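Local coordinates for protein (tenascin) (Gallus gallus, PDB 1QR4) that forms part of a modular extracellular-matrix adhesion protein, here a pair of fibronectin type III domains that probably binds heparin and contactin, at residues A32-D35 against R36-L39; G64-G68 against T69-I73. All coordinates share one frame; numbering follows the deposited sequence.

Interaction 1 (A32-D35 against R36-L39); sequences AKFD and RYRL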
ATOM      1  N   ALA A  32      -5.509 -22.459  26.088  1.00 42.49           N
ATOM      2  CA  ALA A  32      -4.693 -23.641  26.339  1.00 43.39           C
ATOM      3  C   ALA A  32      -3.205 -23.356  26.419  1.00 44.22           C
ATOM      4  O   ALA A  32      -2.704 -22.386  25.859  1.00 51.39           O
ATOM      5  CB  ALA A  32      -4.961 -24.702  25.278  1.00 30.63           C
ATOM      6  N   LYS A  33      -2.499 -24.217  27.133  1.00 62.16           N
ATOM      7  CA  LYS A  33      -1.064 -24.078  27.266  1.00 57.13           C
ATOM      8  C   LYS A  33      -0.463 -24.413  25.905  1.00 44.57           C
ATOM      9  O   LYS A  33      -0.917 -25.354  25.254  1.00 52.06           O
ATOM     10  CB  LYS A  33      -0.560 -25.034  28.357  1.00 79.52           C
ATOM     11  CG  LYS A  33      -0.963 -26.509  28.201  1.00 90.48           C
ATOM     12  CD  LYS A  33       0.098 -27.304  27.446  1.00100.00           C
ATOM     13  CE  LYS A  33      -0.295 -28.758  27.242  1.00 94.34           C
ATOM     14  NZ  LYS A  33       0.719 -29.472  26.413  1.00 76.73           N
ATOM     15  N   PHE A  34       0.465 -23.592  25.415  1.00 38.23           N
ATOM     16  CA  PHE A  34       1.083 -23.898  24.127  1.00 32.00           C
ATOM     17  C   PHE A  34       2.525 -23.474  23.961  1.00 30.17           C
ATOM     18  O   PHE A  34       3.083 -22.796  24.814  1.00 44.57           O
ATOM     19  CB  PHE A  34       0.219 -23.450  22.939  1.00 30.23           C
ATOM     20  CG  PHE A  34       0.297 -21.990  22.628  1.00 37.90           C
ATOM     21  CD1 PHE A  34      -0.496 -21.077  23.309  1.00 35.58           C
ATOM     22  CD2 PHE A  34       1.130 -21.531  21.610  1.00 41.11           C
ATOM     23  CE1 PHE A  34      -0.461 -19.727  22.979  1.00 25.54           C
ATOM     24  CE2 PHE A  34       1.168 -20.184  21.275  1.00 37.45           C
ATOM     25  CZ  PHE A  34       0.370 -19.283  21.962  1.00 36.62           C
ATOM     26  N   ASP A  35       3.122 -23.911  22.858  1.00 23.85           N
ATOM     27  CA  ASP A  35       4.527 -23.658  22.542  1.00 43.63           C
ATOM     28  C   ASP A  35       4.856 -22.337  21.864  1.00 42.61           C
ATOM     29  O   ASP A  35       5.691 -21.561  22.335  1.00 36.70           O
ATOM     30  CB  ASP A  35       5.043 -24.782  21.642  1.00 52.83           C
ATOM     31  CG  ASP A  35       6.025 -25.692  22.337  1.00 63.75           C
ATOM     32  OD1 ASP A  35       6.072 -25.702  23.595  1.00 65.82           O
ATOM     33  OD2 ASP A  35       6.747 -26.404  21.605  1.00 51.97           O
ATOM     34  N   ARG A  36       4.276 -22.167  20.684  1.00 42.08           N
ATOM     35  CA  ARG A  36       4.478 -20.988  19.876  1.00 41.90           C
ATOM     36  C   ARG A  36       3.380 -20.935  18.832  1.00 37.95           C
ATOM     37  O   ARG A  36       2.449 -21.727  18.864  1.00 36.50           O
ATOM     38  CB  ARG A  36       5.851 -21.042  19.214  1.00 34.71           C
ATOM     39  CG  ARG A  36       6.152 -22.344  18.509  1.00 43.18           C
ATOM     40  CD  ARG A  36       7.628 -22.406  18.147  1.00 74.88           C
ATOM     41  NE  ARG A  36       8.059 -23.749  17.765  1.00 92.11           N
ATOM     42  CZ  ARG A  36       8.821 -24.542  18.517  1.00 99.88           C
ATOM     43  NH1 ARG A  36       9.251 -24.134  19.710  1.00 97.30           N
ATOM     44  NH2 ARG A  36       9.141 -25.756  18.081  1.00 99.82           N
ATOM     45  N   TYR A  37       3.456 -19.943  17.958  1.00 45.08           N
ATOM     46  CA  TYR A  37       2.480 -19.773  16.899  1.00 32.64           C
ATOM     47  C   TYR A  37       3.185 -19.975  15.573  1.00 31.94           C
ATOM     48  O   TYR A  37       4.388 -19.786  15.475  1.00 35.28           O
ATOM     49  CB  TYR A  37       1.937 -18.346  16.896  1.00 21.31           C
ATOM     50  CG  TYR A  37       1.093 -17.934  18.078  1.00 19.48           C
ATOM     51  CD1 TYR A  37      -0.281 -18.143  18.079  1.00 13.62           C
ATOM     52  CD2 TYR A  37       1.645 -17.208  19.129  1.00 17.75           C
ATOM     53  CE1 TYR A  37      -1.088 -17.627  19.099  1.00 15.21           C
ATOM     54  CE2 TYR A  37       0.846 -16.688  20.143  1.00 26.78           C
ATOM     55  CZ  TYR A  37      -0.518 -16.899  20.119  1.00 21.25           C
ATOM     56  OH  TYR A  37      -1.313 -16.365  21.110  1.00 32.61           O
ATOM     57  N   ARG A  38       2.435 -20.368  14.556  1.00 26.41           N
ATOM     58  CA  ARG A  38       2.995 -20.530  13.234  1.00 23.65           C
ATOM     59  C   ARG A  38       2.065 -19.747  12.335  1.00 35.53           C
ATOM     60  O   ARG A  38       0.854 -19.932  12.365  1.00 40.40           O
ATOM     61  CB  ARG A  38       3.036 -21.989  12.818  1.00 26.76           C
ATOM     62  CG  ARG A  38       3.602 -22.194  11.433  1.00 40.83           C
ATOM     63  CD  ARG A  38       3.403 -23.615  10.993  1.00 68.02           C
ATOM     64  NE  ARG A  38       3.032 -23.685   9.585  1.00 90.23           N
ATOM     65  CZ  ARG A  38       3.317 -24.705   8.780  1.00 99.92           C
ATOM     66  NH1 ARG A  38       3.988 -25.759   9.238  1.00 96.49           N
ATOM     67  NH2 ARG A  38       2.946 -24.658   7.505  1.00 99.84           N
ATOM     68  N   LEU A  39       2.632 -18.807  11.596  1.00 38.88           N
ATOM     69  CA  LEU A  39       1.860 -17.964  10.699  1.00 32.16           C
ATOM     70  C   LEU A  39       2.239 -18.327   9.296  1.00 31.88           C
ATOM     71  O   LEU A  39       3.420 -18.352   8.965  1.00 41.99           O
ATOM     72  CB  LEU A  39       2.210 -16.498  10.942  1.00 27.89           C
ATOM     73  CG  LEU A  39       1.642 -15.436  10.013  1.00 15.49           C
ATOM     74  CD1 LEU A  39       0.175 -15.337  10.234  1.00 20.35           C
ATOM     75  CD2 LEU A  39       2.291 -14.097  10.293  1.00 28.98           C
TER

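Interaction 2 (G64-G68 against T69-I73); sequences GLDAG and TEYTI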
ATOM      1  N   GLY A  64       7.413  -7.593   3.794  1.00 38.69           N
ATOM      2  CA  GLY A  64       8.011  -8.206   2.620  1.00 38.66           C
ATOM      3  C   GLY A  64       7.010  -8.680   1.595  1.00 40.34           C
ATOM      4  O   GLY A  64       7.308  -9.534   0.765  1.00 43.29           O
ATOM      5  N   LEU A  65       5.834  -8.072   1.626  1.00 44.25           N
ATOM      6  CA  LEU A  65       4.761  -8.430   0.719  1.00 44.08           C
ATOM      7  C   LEU A  65       4.788  -7.594  -0.569  1.00 43.24           C
ATOM      8  O   LEU A  65       5.554  -6.638  -0.677  1.00 51.30           O
ATOM      9  CB  LEU A  65       3.420  -8.253   1.449  1.00 42.97           C
ATOM     10  CG  LEU A  65       3.328  -8.830   2.866  1.00 22.00           C
ATOM     11  CD1 LEU A  65       1.930  -8.618   3.411  1.00 20.00           C
ATOM     12  CD2 LEU A  65       3.695 -10.299   2.863  1.00 16.52           C
ATOM     13  N   ASP A  66       3.987  -7.993  -1.555  1.00 35.12           N
ATOM     14  CA  ASP A  66       3.899  -7.266  -2.815  1.00 31.00           C
ATOM     15  C   ASP A  66       2.715  -6.297  -2.729  1.00 43.25           C
ATOM     16  O   ASP A  66       1.870  -6.437  -1.845  1.00 53.35           O
ATOM     17  CB  ASP A  66       3.778  -8.235  -3.991  1.00 21.86           C
ATOM     18  CG  ASP A  66       5.022  -9.115  -4.154  1.00 43.49           C
ATOM     19  OD1 ASP A  66       5.898  -9.106  -3.255  1.00 33.38           O
ATOM     20  OD2 ASP A  66       5.130  -9.829  -5.179  1.00 45.02           O
ATOM     21  N   ALA A  67       2.680  -5.291  -3.602  1.00 39.63           N
ATOM     22  CA  ALA A  67       1.624  -4.281  -3.569  1.00 35.16           C
ATOM     23  C   ALA A  67       0.312  -4.670  -4.246  1.00 34.37           C
ATOM     24  O   ALA A  67       0.305  -5.382  -5.247  1.00 32.65           O
ATOM     25  CB  ALA A  67       2.137  -2.993  -4.154  1.00 45.61           C
ATOM     26  N   GLY A  68      -0.793  -4.161  -3.706  1.00 28.66           N
ATOM     27  CA  GLY A  68      -2.106  -4.449  -4.253  1.00 35.90           C
ATOM     28  C   GLY A  68      -2.236  -5.917  -4.553  1.00 29.32           C
ATOM     29  O   GLY A  68      -2.489  -6.284  -5.685  1.00 51.69           O
ATOM     30  N   THR A  69      -1.992  -6.749  -3.547  1.00 35.73           N
ATOM     31  CA  THR A  69      -2.058  -8.202  -3.680  1.00 26.61           C
ATOM     32  C   THR A  69      -2.840  -8.760  -2.503  1.00 29.76           C
ATOM     33  O   THR A  69      -2.694  -8.283  -1.379  1.00 34.18           O
ATOM     34  CB  THR A  69      -0.645  -8.820  -3.632  1.00 28.94           C
ATOM     35  OG1 THR A  69       0.119  -8.362  -4.746  1.00 43.98           O
ATOM     36  CG2 THR A  69      -0.709 -10.323  -3.687  1.00 45.64           C
ATOM     37  N   GLU A  70      -3.660  -9.773  -2.744  1.00 29.15           N
ATOM     38  CA  GLU A  70      -4.411 -10.353  -1.649  1.00 27.29           C
ATOM     39  C   GLU A  70      -3.698 -11.577  -1.103  1.00 23.90           C
ATOM     40  O   GLU A  70      -3.083 -12.318  -1.847  1.00 29.56           O
ATOM     41  CB  GLU A  70      -5.820 -10.707  -2.101  1.00 38.40           C
ATOM     42  CG  GLU A  70      -6.703 -11.246  -0.991  1.00 55.62           C
ATOM     43  CD  GLU A  70      -8.151 -11.370  -1.410  1.00 72.02           C
ATOM     44  OE1 GLU A  70      -8.417 -11.975  -2.474  1.00 69.62           O
ATOM     45  OE2 GLU A  70      -9.021 -10.855  -0.675  1.00 76.66           O
ATOM     46  N   TYR A  71      -3.765 -11.771   0.206  1.00 30.84           N
ATOM     47  CA  TYR A  71      -3.136 -12.916   0.855  1.00 29.72           C
ATOM     48  C   TYR A  71      -4.088 -13.689   1.774  1.00 31.11           C
ATOM     49  O   TYR A  71      -4.913 -13.107   2.485  1.00 41.03           O
ATOM     50  CB  TYR A  71      -1.948 -12.472   1.715  1.00 22.00           C
ATOM     51  CG  TYR A  71      -0.761 -11.960   0.959  1.00 30.35           C
ATOM     52  CD1 TYR A  71      -0.631 -10.604   0.665  1.00 42.43           C
ATOM     53  CD2 TYR A  71       0.259 -12.815   0.575  1.00 23.01           C
ATOM     54  CE1 TYR A  71       0.483 -10.114   0.014  1.00 34.71           C
ATOM     55  CE2 TYR A  71       1.380 -12.331  -0.078  1.00 45.50           C
ATOM     56  CZ  TYR A  71       1.484 -10.976  -0.354  1.00 41.45           C
ATOM     57  OH  TYR A  71       2.591 -10.488  -1.005  1.00 60.49           O
ATOM     58  N   THR A  72      -3.956 -15.005   1.772  1.00 32.79           N
ATOM     59  CA  THR A  72      -4.758 -15.820   2.650  1.00 30.06           C
ATOM     60  C   THR A  72      -3.841 -15.990   3.846  1.00 23.22           C
ATOM     61  O   THR A  72      -2.753 -16.553   3.719  1.00 25.59           O
ATOM     62  CB  THR A  72      -5.067 -17.186   2.027  1.00 32.88           C
ATOM     63  OG1 THR A  72      -5.844 -16.994   0.839  1.00 41.58           O
ATOM     64  CG2 THR A  72      -5.852 -18.056   3.001  1.00 36.36           C
ATOM     65  N   ILE A  73      -4.234 -15.429   4.983  1.00 23.89           N
ATOM     66  CA  ILE A  73      -3.415 -15.535   6.180  1.00 20.06           C
ATOM     67  C   ILE A  73      -4.055 -16.473   7.186  1.00 25.32           C
ATOM     68  O   ILE A  73      -5.242 -16.359   7.482  1.00 27.51           O
ATOM     69  CB  ILE A  73      -3.196 -14.143   6.855  1.00 25.74           C
ATOM     70  CG1 ILE A  73      -2.553 -13.170   5.865  1.00 28.03           C
ATOM     71  CG2 ILE A  73      -2.255 -14.275   8.062  1.00 10.68           C
ATOM     72  CD1 ILE A  73      -2.643 -11.707   6.263  1.00 18.84           C
TER

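Interaction 1 (A32-D35 against R36-L39)
F34 and Y37 meet as a T-shaped aromatic pair: the F34 ring brings an edge to the face of Y37, with the centroids 4.5 Å apart and the planes at 71°. F34 CE2 sits 3.7 Å from Y37 CD2, but the exact depth of the contact is doubtful, because the modelled rings come closer elsewhere than carbons can sit. With its CG set between the backbone N and the carbonyl carbon (chi1 79°), the F34 ring is swung forward along the chain, and the carbonyl O of R36 comes to its edge near the ring plane. The loop 32-35 leads into strand 36-42 of the fibronectin type III sandwich through a classic beta bulge, since D35 and R36 both face E78 on the neighbouring strand 70-78. D35 and R36 point their side chains the same way. Their carboxylate and guanidinium planes are 32° apart, but D35 OD2 lies over a guanidinium face, 3.9 Å from NH1 of R36, a long ion pair in which no N-H is directed at the oxygen. The stronger partner of R36 is E52, reached through NE. Y37 is buried, makes a second edge-to-face pair with W27, and packs on L75 and I53. Replacing the tyrosine with alanine removes the face that the F34 edge meets and would probably leave that phenyl free to turn beside a gap next to W27.

Interaction 2 (G64-G68 against T69-I73)
Y71 carries its CG anti to the carbonyl carbon (chi1 -69°), which sends the phenol back along the chain toward the loop 64-68; L65, its CG also anti to the carbonyl carbon, places its isobutyl group against one face of the ring. CB of L65 lies 3.8 Å from Y71 CE1, and CD2 sits over that face, 4.0 Å from CZ, the two side chains crossing at a slant. Beyond the leucine the phenol reaches the backbone. D66 N donates to Y71 OH at 2.9 Å, with an N-H...O angle of 171°, and the amide lies at the ring edge near its plane. The nearly straight bond satisfies the D66 amide and fixes the tyrosine hydroxyl, while the leucine packing restrains the ring. A tyrosine at the start of a strand, bonded through its hydroxyl to the backbone of the residue five earlier, is a tyrosine corner, and the L-x-x-G-x-x-Y spacing from L65 to Y71 matches the form familiar from fibronectin type III domains. A second, smaller closure lies further round the turn: T69 OG1, likewise anti to its carbonyl carbon, donates to A67 O at 3.0 Å. It approaches from above the carbonyl plane, 64° out of it. G68, at the bend between them, has a positive phi, a conformation readily taken by glycine. The corner joins strand 59-63 to strand 70-78: L65 also touches L23 on strand 22-28 and Y41 on strand 36-42, T93 OG1 bonds D66 O and T69 N, and the Y71 backbone pairs with G91 on strand 87-92.

Interaction 1 precedes interaction 2 along the chain, and their centres lie 24 Å apart, yet both lead into adjacent antiparallel strands of one sheet, 36-42 and 70-78. They meet where L39 CD1 packs on I73 CG2 at 3.4 Å. Because the strands run antiparallel, the bulge of interaction 1 faces E78 near the far end of strand 70-78, whereas interaction 2 lies where that strand begins. K33 and R38 of the putative heparin-binding site belong to the segments of interaction 1. Interaction 2 holds no member of it, though the E70 side chain is about 4 Å from that of K90, which does belong to the site.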